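Local coordinates for protein Cas13d (uncultured Ruminococcus sp, PDB 6IV9) that binds CRISPR RNA as a Cas13d effector and uses its two HEPN domains in crRNA maturation and target cleavage, at residues Phe209-Phe222 with Lys275-Gln289. The protein carries 2 engineered substitutions. Residues are numbered along the deposited sequence; the frame is centred on the assembly and turned at random.
Engineered in segment 275-289: Ala288 (natural residue Arg).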
ATOM      1  N   PHE A 209       8.081 -15.620 -18.121  1.00 65.53           N
ATOM      2  CA  PHE A 209       8.345 -14.236 -18.554  1.00 49.04           C
ATOM      3  C   PHE A 209       9.154 -13.522 -17.477  1.00 49.22           C
ATOM      4  O   PHE A 209      10.330 -13.395 -17.674  1.00 56.24           O
ATOM      5  CB  PHE A 209       7.019 -13.575 -18.922  1.00 45.47           C
ATOM      6  CG  PHE A 209       7.036 -12.082 -19.069  1.00 42.04           C
ATOM      7  CD1 PHE A 209       8.169 -11.420 -19.482  1.00 45.20           C
ATOM      8  CD2 PHE A 209       5.906 -11.342 -18.802  1.00 50.36           C
ATOM      9  CE1 PHE A 209       8.176 -10.047 -19.620  1.00 48.76           C
ATOM     10  CE2 PHE A 209       5.912  -9.968 -18.935  1.00 50.81           C
ATOM     11  CZ  PHE A 209       7.049  -9.323 -19.346  1.00 55.92           C
ATOM     12  N   MET A 210       8.548 -13.114 -16.373  1.00 41.45           N
ATOM     13  CA  MET A 210       9.310 -12.361 -15.343  1.00 40.54           C
ATOM     14  C   MET A 210      10.393 -13.202 -14.660  1.00 41.49           C
ATOM     15  O   MET A 210      11.390 -12.632 -14.280  1.00 46.33           O
ATOM     16  CB  MET A 210       8.396 -11.717 -14.303  1.00 44.31           C
ATOM     17  CG  MET A 210       7.385 -10.792 -14.908  1.00 50.71           C
ATOM     18  SD  MET A 210       8.036  -9.189 -15.320  1.00 49.61           S
ATOM     19  CE  MET A 210       8.638  -8.643 -13.728  1.00 43.65           C
ATOM     20  N   GLY A 211      10.168 -14.498 -14.489  1.00 43.00           N
ATOM     21  CA  GLY A 211      11.117 -15.391 -13.797  1.00 40.18           C
ATOM     22  C   GLY A 211      12.466 -15.522 -14.481  1.00 45.12           C
ATOM     23  O   GLY A 211      13.432 -15.777 -13.783  1.00 44.26           O
ATOM     24  N   TYR A 212      12.515 -15.427 -15.807  1.00 37.99           N
ATOM     25  CA  TYR A 212      13.782 -15.618 -16.553  1.00 39.36           C
ATOM     26  C   TYR A 212      14.540 -14.305 -16.747  1.00 39.01           C
ATOM     27  O   TYR A 212      15.579 -14.337 -17.380  1.00 39.87           O
ATOM     28  CB  TYR A 212      13.530 -16.279 -17.906  1.00 49.30           C
ATOM     29  CG  TYR A 212      13.155 -17.734 -17.841  1.00 55.16           C
ATOM     30  CD1 TYR A 212      13.655 -18.558 -16.854  1.00 63.94           C
ATOM     31  CD2 TYR A 212      12.297 -18.284 -18.770  1.00 63.83           C
ATOM     32  CE1 TYR A 212      13.311 -19.896 -16.787  1.00 65.95           C
ATOM     33  CE2 TYR A 212      11.939 -19.618 -18.715  1.00 65.94           C
ATOM     34  CZ  TYR A 212      12.448 -20.426 -17.722  1.00 70.43           C
ATOM     35  OH  TYR A 212      12.095 -21.747 -17.680  1.00 86.75           O
ATOM     36  N   LEU A 213      13.987 -13.190 -16.288  1.00 38.34           N
ATOM     37  CA  LEU A 213      14.699 -11.898 -16.402  1.00 39.70           C
ATOM     38  C   LEU A 213      15.775 -11.833 -15.319  1.00 41.02           C
ATOM     39  O   LEU A 213      15.615 -12.470 -14.307  1.00 40.27           O
ATOM     40  CB  LEU A 213      13.720 -10.740 -16.219  1.00 37.96           C
ATOM     41  CG  LEU A 213      12.629 -10.603 -17.270  1.00 41.28           C
ATOM     42  CD1 LEU A 213      11.685  -9.479 -16.914  1.00 38.38           C
ATOM     43  CD2 LEU A 213      13.218 -10.373 -18.640  1.00 39.99           C
ATOM     44  N   SER A 214      16.837 -11.110 -15.586  1.00 41.21           N
ATOM     45  CA  SER A 214      17.824 -10.922 -14.516  1.00 44.41           C
ATOM     46  C   SER A 214      18.373  -9.513 -14.650  1.00 42.52           C
ATOM     47  O   SER A 214      18.776  -9.158 -15.751  1.00 38.48           O
ATOM     48  CB  SER A 214      18.905 -11.937 -14.582  1.00 49.78           C
ATOM     49  OG  SER A 214      19.908 -11.606 -13.652  1.00 56.55           O
ATOM     50  N   ALA A 215      18.514  -8.809 -13.527  1.00 32.60           N
ATOM     51  CA  ALA A 215      19.073  -7.440 -13.507  1.00 30.78           C
ATOM     52  C   ALA A 215      20.576  -7.506 -13.779  1.00 30.89           C
ATOM     53  O   ALA A 215      21.180  -6.482 -13.922  1.00 32.63           O
ATOM     54  CB  ALA A 215      18.779  -6.748 -12.209  1.00 29.34           C
ATOM     55  N   ARG A 216      21.132  -8.707 -13.808  1.00 31.84           N
ATOM     56  CA  ARG A 216      22.576  -8.909 -14.050  1.00 35.76           C
ATOM     57  C   ARG A 216      22.838  -8.996 -15.554  1.00 40.13           C
ATOM     58  O   ARG A 216      23.988  -9.101 -15.942  1.00 39.51           O
ATOM     59  CB  ARG A 216      23.080 -10.122 -13.271  1.00 47.69           C
ATOM     60  CG  ARG A 216      23.314  -9.824 -11.798  1.00 49.86           C
ATOM     61  CD  ARG A 216      23.548 -11.021 -10.915  1.00 52.10           C
ATOM     62  NE  ARG A 216      22.400 -11.904 -10.912  1.00 62.64           N
ATOM     63  CZ  ARG A 216      21.165 -11.544 -10.595  1.00 71.72           C
ATOM     64  NH1 ARG A 216      20.914 -10.319 -10.177  1.00 62.40           N
ATOM     65  NH2 ARG A 216      20.182 -12.413 -10.706  1.00 65.99           N
ATOM     66  N   ASN A 217      21.780  -8.948 -16.355  1.00 36.54           N
ATOM     67  CA  ASN A 217      21.929  -8.930 -17.827  1.00 33.83           C
ATOM     68  C   ASN A 217      21.617  -7.526 -18.336  1.00 38.64           C
ATOM     69  O   ASN A 217      20.586  -6.977 -17.990  1.00 33.33           O
ATOM     70  CB  ASN A 217      20.973  -9.881 -18.534  1.00 36.81           C
ATOM     71  CG  ASN A 217      21.294 -11.330 -18.281  1.00 39.03           C
ATOM     72  OD1 ASN A 217      22.441 -11.672 -18.056  1.00 42.54           O
ATOM     73  ND2 ASN A 217      20.282 -12.169 -18.292  1.00 38.31           N
ATOM     74  N   THR A 218      22.505  -6.980 -19.155  1.00 33.78           N
ATOM     75  CA  THR A 218      22.249  -5.670 -19.787  1.00 31.97           C
ATOM     76  C   THR A 218      21.228  -5.867 -20.907  1.00 28.85           C
ATOM     77  O   THR A 218      20.962  -6.990 -21.281  1.00 28.45           O
ATOM     78  CB  THR A 218      23.501  -5.095 -20.455  1.00 38.96           C
ATOM     79  OG1 THR A 218      23.842  -6.012 -21.484  1.00 35.45           O
ATOM     80  CG2 THR A 218      24.653  -4.898 -19.500  1.00 40.25           C
ATOM     81  N   TYR A 219      20.731  -4.773 -21.463  1.00 31.82           N
ATOM     82  CA  TYR A 219      19.740  -4.858 -22.560  1.00 30.79           C
ATOM     83  C   TYR A 219      20.379  -5.575 -23.753  1.00 34.91           C
ATOM     84  O   TYR A 219      19.726  -6.341 -24.407  1.00 31.34           O
ATOM     85  CB  TYR A 219      19.207  -3.470 -22.895  1.00 31.81           C
ATOM     86  CG  TYR A 219      18.136  -3.423 -23.950  1.00 35.60           C
ATOM     87  CD1 TYR A 219      16.881  -3.946 -23.725  1.00 33.86           C
ATOM     88  CD2 TYR A 219      18.382  -2.857 -25.184  1.00 39.74           C
ATOM     89  CE1 TYR A 219      15.898  -3.906 -24.689  1.00 33.48           C
ATOM     90  CE2 TYR A 219      17.411  -2.812 -26.162  1.00 40.52           C
ATOM     91  CZ  TYR A 219      16.159  -3.328 -25.912  1.00 40.07           C
ATOM     92  OH  TYR A 219      15.199  -3.276 -26.863  1.00 33.68           O
ATOM     93  N   GLU A 220      21.659  -5.326 -23.981  1.00 35.86           N
ATOM     94  CA  GLU A 220      22.358  -5.949 -25.126  1.00 39.54           C
ATOM     95  C   GLU A 220      22.357  -7.462 -24.957  1.00 40.64           C
ATOM     96  O   GLU A 220      22.013  -8.146 -25.895  1.00 42.74           O
ATOM     97  CB  GLU A 220      23.789  -5.436 -25.159  1.00 52.11           C
ATOM     98  CG  GLU A 220      24.700  -6.261 -26.033  1.00 60.05           C
ATOM     99  CD  GLU A 220      24.533  -5.971 -27.507  1.00 65.17           C
ATOM    100  OE1 GLU A 220      25.086  -6.725 -28.312  1.00 86.58           O
ATOM    101  OE2 GLU A 220      23.869  -4.993 -27.837  1.00 74.43           O
ATOM    102  N   VAL A 221      22.691  -7.946 -23.771  1.00 36.71           N
ATOM    103  CA  VAL A 221      22.677  -9.415 -23.534  1.00 39.82           C
ATOM    104  C   VAL A 221      21.251  -9.946 -23.680  1.00 40.60           C
ATOM    105  O   VAL A 221      21.082 -11.016 -24.229  1.00 39.55           O
ATOM    106  CB  VAL A 221      23.258  -9.773 -22.160  1.00 47.52           C
ATOM    107  CG1 VAL A 221      23.038 -11.231 -21.835  1.00 44.52           C
ATOM    108  CG2 VAL A 221      24.725  -9.419 -22.075  1.00 48.19           C
ATOM    109  N   PHE A 222      20.270  -9.202 -23.181  1.00 36.97           N
ATOM    110  CA  PHE A 222      18.856  -9.634 -23.238  1.00 31.65           C
ATOM    111  C   PHE A 222      18.387  -9.779 -24.684  1.00 29.79           C
ATOM    112  O   PHE A 222      17.720 -10.728 -24.964  1.00 35.95           O
ATOM    113  CB  PHE A 222      17.991  -8.570 -22.571  1.00 32.04           C
ATOM    114  CG  PHE A 222      16.504  -8.797 -22.607  1.00 29.79           C
ATOM    115  CD1 PHE A 222      15.952  -9.943 -22.083  1.00 30.03           C
ATOM    116  CD2 PHE A 222      15.656  -7.841 -23.124  1.00 29.73           C
ATOM    117  CE1 PHE A 222      14.586 -10.132 -22.080  1.00 33.18           C
ATOM    118  CE2 PHE A 222      14.291  -8.033 -23.130  1.00 29.67           C
ATOM    119  CZ  PHE A 222      13.762  -9.180 -22.610  1.00 31.65           C
ATOM    120  N   LYS A 275      14.414  -0.374 -23.860  1.00 26.61           N
ATOM    121  CA  LYS A 275      15.497  -0.576 -22.877  1.00 28.52           C
ATOM    122  C   LYS A 275      15.015  -0.131 -21.490  1.00 27.98           C
ATOM    123  O   LYS A 275      15.253  -0.835 -20.536  1.00 25.64           O
ATOM    124  CB  LYS A 275      16.708   0.231 -23.338  1.00 32.50           C
ATOM    125  CG  LYS A 275      17.958   0.087 -22.495  1.00 34.57           C
ATOM    126  CD  LYS A 275      19.106   0.886 -23.032  1.00 37.95           C
ATOM    127  CE  LYS A 275      20.440   0.369 -22.566  1.00 42.72           C
ATOM    128  NZ  LYS A 275      21.566   1.059 -23.231  1.00 51.63           N
ATOM    129  N   ARG A 276      14.342   1.008 -21.418  1.00 26.32           N
ATOM    130  CA  ARG A 276      13.814   1.516 -20.127  1.00 28.12           C
ATOM    131  C   ARG A 276      12.787   0.528 -19.566  1.00 25.21           C
ATOM    132  O   ARG A 276      12.853   0.244 -18.410  1.00 24.55           O
ATOM    133  CB  ARG A 276      13.183   2.895 -20.318  1.00 29.31           C
ATOM    134  CG  ARG A 276      14.188   3.999 -20.591  1.00 33.79           C
ATOM    135  CD  ARG A 276      13.600   5.366 -20.397  1.00 35.68           C
ATOM    136  NE  ARG A 276      12.535   5.621 -21.332  1.00 42.65           N
ATOM    137  CZ  ARG A 276      12.685   6.226 -22.500  1.00 46.74           C
ATOM    138  NH1 ARG A 276      13.886   6.547 -22.934  1.00 41.42           N
ATOM    139  NH2 ARG A 276      11.624   6.518 -23.221  1.00 51.60           N
ATOM    140  N   VAL A 277      11.890   0.026 -20.405  1.00 24.54           N
ATOM    141  CA  VAL A 277      10.864  -0.952 -19.950  1.00 27.33           C
ATOM    142  C   VAL A 277      11.559  -2.225 -19.471  1.00 26.64           C
ATOM    143  O   VAL A 277      11.204  -2.726 -18.429  1.00 25.19           O
ATOM    144  CB  VAL A 277       9.825  -1.244 -21.046  1.00 26.06           C
ATOM    145  CG1 VAL A 277       8.868  -2.328 -20.621  1.00 28.69           C
ATOM    146  CG2 VAL A 277       9.073   0.001 -21.428  1.00 25.34           C
ATOM    147  N   TYR A 278      12.564  -2.674 -20.209  1.00 24.66           N
ATOM    148  CA  TYR A 278      13.296  -3.893 -19.814  1.00 25.22           C
ATOM    149  C   TYR A 278      13.929  -3.684 -18.433  1.00 24.60           C
ATOM    150  O   TYR A 278      13.814  -4.552 -17.603  1.00 26.70           O
ATOM    151  CB  TYR A 278      14.422  -4.172 -20.809  1.00 25.62           C
ATOM    152  CG  TYR A 278      15.403  -5.194 -20.310  1.00 24.89           C
ATOM    153  CD1 TYR A 278      15.007  -6.493 -20.083  1.00 26.30           C
ATOM    154  CD2 TYR A 278      16.712  -4.863 -20.030  1.00 24.43           C
ATOM    155  CE1 TYR A 278      15.886  -7.441 -19.605  1.00 29.17           C
ATOM    156  CE2 TYR A 278      17.605  -5.803 -19.553  1.00 27.81           C
ATOM    157  CZ  TYR A 278      17.190  -7.097 -19.340  1.00 28.11           C
ATOM    158  OH  TYR A 278      18.040  -8.038 -18.876  1.00 30.27           O
ATOM    159  N   HIS A 279      14.551  -2.537 -18.212  1.00 22.97           N
ATOM    160  CA  HIS A 279      15.212  -2.273 -16.914  1.00 23.27           C
ATOM    161  C   HIS A 279      14.179  -2.312 -15.785  1.00 22.46           C
ATOM    162  O   HIS A 279      14.497  -2.813 -14.725  1.00 25.00           O
ATOM    163  CB  HIS A 279      15.923  -0.926 -16.974  1.00 25.62           C
ATOM    164  CG  HIS A 279      17.163  -0.952 -17.798  1.00 26.06           C
ATOM    165  ND1 HIS A 279      17.748   0.170 -18.281  1.00 28.38           N
ATOM    166  CD2 HIS A 279      17.919  -1.973 -18.224  1.00 28.94           C
ATOM    167  CE1 HIS A 279      18.809  -0.156 -18.959  1.00 25.40           C
ATOM    168  NE2 HIS A 279      18.934  -1.445 -18.938  1.00 28.17           N
ATOM    169  N   MET A 280      13.007  -1.744 -16.018  1.00 21.46           N
ATOM    170  CA  MET A 280      11.957  -1.732 -14.977  1.00 23.89           C
ATOM    171  C   MET A 280      11.534  -3.168 -14.658  1.00 24.33           C
ATOM    172  O   MET A 280      11.514  -3.515 -13.505  1.00 24.32           O
ATOM    173  CB  MET A 280      10.757  -0.909 -15.453  1.00 23.86           C
ATOM    174  CG  MET A 280      11.070   0.559 -15.613  1.00 27.71           C
ATOM    175  SD  MET A 280       9.798   1.579 -16.376  1.00 27.99           S
ATOM    176  CE  MET A 280       8.606   1.701 -15.049  1.00 27.81           C
ATOM    177  N   LEU A 281      11.267  -3.976 -15.677  1.00 23.65           N
ATOM    178  CA  LEU A 281      10.819  -5.372 -15.471  1.00 23.76           C
ATOM    179  C   LEU A 281      11.918  -6.197 -14.807  1.00 25.84           C
ATOM    180  O   LEU A 281      11.632  -6.914 -13.907  1.00 24.22           O
ATOM    181  CB  LEU A 281      10.462  -5.972 -16.828  1.00 27.88           C
ATOM    182  CG  LEU A 281       9.363  -5.256 -17.592  1.00 33.08           C
ATOM    183  CD1 LEU A 281       9.061  -5.979 -18.880  1.00 35.29           C
ATOM    184  CD2 LEU A 281       8.122  -5.124 -16.756  1.00 35.74           C
ATOM    185  N   ALA A 282      13.147  -6.049 -15.265  1.00 25.86           N
ATOM    186  CA  ALA A 282      14.275  -6.807 -14.696  1.00 26.86           C
ATOM    187  C   ALA A 282      14.452  -6.435 -13.221  1.00 21.68           C
ATOM    188  O   ALA A 282      14.770  -7.289 -12.447  1.00 25.99           O
ATOM    189  CB  ALA A 282      15.511  -6.521 -15.492  1.00 29.15           C
ATOM    190  N   ILE A 283      14.302  -5.167 -12.877  1.00 22.70           N
ATOM    191  CA  ILE A 283      14.431  -4.748 -11.453  1.00 23.92           C
ATOM    192  C   ILE A 283      13.308  -5.382 -10.630  1.00 25.44           C
ATOM    193  O   ILE A 283      13.580  -5.902  -9.588  1.00 27.79           O
ATOM    194  CB  ILE A 283      14.459  -3.223 -11.315  1.00 23.71           C
ATOM    195  CG1 ILE A 283      15.795  -2.662 -11.786  1.00 25.19           C
ATOM    196  CG2 ILE A 283      14.163  -2.818  -9.892  1.00 25.85           C
ATOM    197  CD1 ILE A 283      15.793  -1.192 -12.014  1.00 25.68           C
ATOM    198  N   VAL A 284      12.091  -5.386 -11.158  1.00 27.51           N
ATOM    199  CA  VAL A 284      10.948  -6.007 -10.441  1.00 24.10           C
ATOM    200  C   VAL A 284      11.266  -7.490 -10.249  1.00 24.62           C
ATOM    201  O   VAL A 284      11.066  -7.983  -9.177  1.00 24.66           O
ATOM    202  CB  VAL A 284       9.645  -5.814 -11.230  1.00 25.04           C
ATOM    203  CG1 VAL A 284       8.557  -6.745 -10.749  1.00 29.00           C
ATOM    204  CG2 VAL A 284       9.169  -4.381 -11.179  1.00 25.36           C
ATOM    205  N   GLY A 285      11.792  -8.144 -11.272  1.00 25.36           N
ATOM    206  CA  GLY A 285      12.146  -9.568 -11.172  1.00 25.28           C
ATOM    207  C   GLY A 285      13.213  -9.806 -10.120  1.00 26.80           C
ATOM    208  O   GLY A 285      13.116 -10.775  -9.399  1.00 28.53           O
ATOM    209  N   GLN A 286      14.194  -8.923 -10.053  1.00 25.40           N
ATOM    210  CA  GLN A 286      15.297  -9.043  -9.072  1.00 27.56           C
ATOM    211  C   GLN A 286      14.741  -8.931  -7.649  1.00 27.10           C
ATOM    212  O   GLN A 286      15.121  -9.713  -6.806  1.00 28.02           O
ATOM    213  CB  GLN A 286      16.355  -7.986  -9.371  1.00 29.64           C
ATOM    214  CG  GLN A 286      17.249  -7.648  -8.196  1.00 34.81           C
ATOM    215  CD  GLN A 286      18.246  -8.729  -7.870  1.00 37.56           C
ATOM    216  OE1 GLN A 286      18.522  -9.608  -8.659  1.00 35.72           O
ATOM    217  NE2 GLN A 286      18.792  -8.657  -6.676  1.00 38.99           N
ATOM    218  N   ILE A 287      13.827  -7.995  -7.421  1.00 23.64           N
ATOM    219  CA  ILE A 287      13.227  -7.836  -6.072  1.00 23.37           C
ATOM    220  C   ILE A 287      12.464  -9.115  -5.730  1.00 23.21           C
ATOM    221  O   ILE A 287      12.597  -9.594  -4.639  1.00 25.80           O
ATOM    222  CB  ILE A 287      12.338  -6.588  -5.988  1.00 24.44           C
ATOM    223  CG1 ILE A 287      13.134  -5.314  -6.269  1.00 24.19           C
ATOM    224  CG2 ILE A 287      11.673  -6.530  -4.636  1.00 25.28           C
ATOM    225  CD1 ILE A 287      12.287  -4.107  -6.494  1.00 26.62           C
ATOM    226  N   ALA A 288      11.761  -9.677  -6.702  1.00 24.89           N
ATOM    227  CA  ALA A 288      10.982 -10.911  -6.482  1.00 25.68           C
ATOM    228  C   ALA A 288      11.921 -12.040  -6.060  1.00 26.17           C
ATOM    229  O   ALA A 288      11.584 -12.772  -5.177  1.00 27.47           O
ATOM    230  CB  ALA A 288      10.217 -11.264  -7.719  1.00 30.98           C
ATOM    231  N   GLN A 289      13.110 -12.093  -6.644  1.00 25.51           N
ATOM    232  CA  GLN A 289      14.114 -13.145  -6.338  1.00 26.91           C
ATOM    233  C   GLN A 289      14.719 -12.952  -4.944  1.00 26.99           C
ATOM    234  O   GLN A 289      15.395 -13.842  -4.492  1.00 29.08           O
ATOM    235  CB  GLN A 289      15.180 -13.184  -7.425  1.00 31.31           C
ATOM    236  CG  GLN A 289      14.659 -13.695  -8.751  1.00 32.95           C
ATOM    237  CD  GLN A 289      15.638 -13.410  -9.858  1.00 42.17           C
ATOM    238  OE1 GLN A 289      16.838 -13.469  -9.676  1.00 53.83           O
ATOM    239  NE2 GLN A 289      15.127 -13.067 -11.015  1.00 44.05           N
TER
HETATM  240  O   HOH W   1      11.704 -13.150 -10.854  1.00 40.82           O
HETATM  241  O   HOH W   2      17.404 -10.766 -18.422  1.00 35.13           O
HETATM  242  O   HOH W   3      17.837 -10.359 -11.082  1.00 34.36           O
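The ring of Tyr278 is gripped over a face and through its hydroxyl at once: Phe222 lies over one face in an offset stack (centroids 4.2 Å apart, planes at 16°), while the hydroxyl donates to the backbone carbonyl of Asn217, OH to O 2.9 Å. Helix 267-291 carries, near its C-terminal end, the arginine position of what is probably an HEPN R-X4-H motif, here the engineered Ala288. With CG anti to the backbone N (chi1 167°), the ring reaches the type I turn of Ser214 to Asn217 and the helix that Thr218 N-caps. A tyrosine suits this place because its flat ring packs while its hydroxyl meets a turn; water 2 also donates to OH and accepts from Ser214 N and Asn217 ND2. A phenylalanine here would probably keep the stack but cost water 2 its acceptor and leave the Asn217 carbonyl with the hydroxyl of Tyr314 alone of the two it now binds. Tyr219 lays its ring face against Lys275 CA, a CH-pi contact 3.9 Å from the centroid, and its own hydroxyl is bonded to Glu271. Farther along, Leu213 CD1 packs on Leu281 CB at 3.7 Å, and flexible Met210 bends its CE onto Val284 CG1. Ala215, small enough for close approach, sets its CB on Gln286 CB. Gln286 is held at both ends of its amide: NE2 bonds Asp302, while OE1 accepts from water 3 and from Arg216 NH1 (2.9 Å), the latter approaching from above the carbonyl plane, 41° out of it.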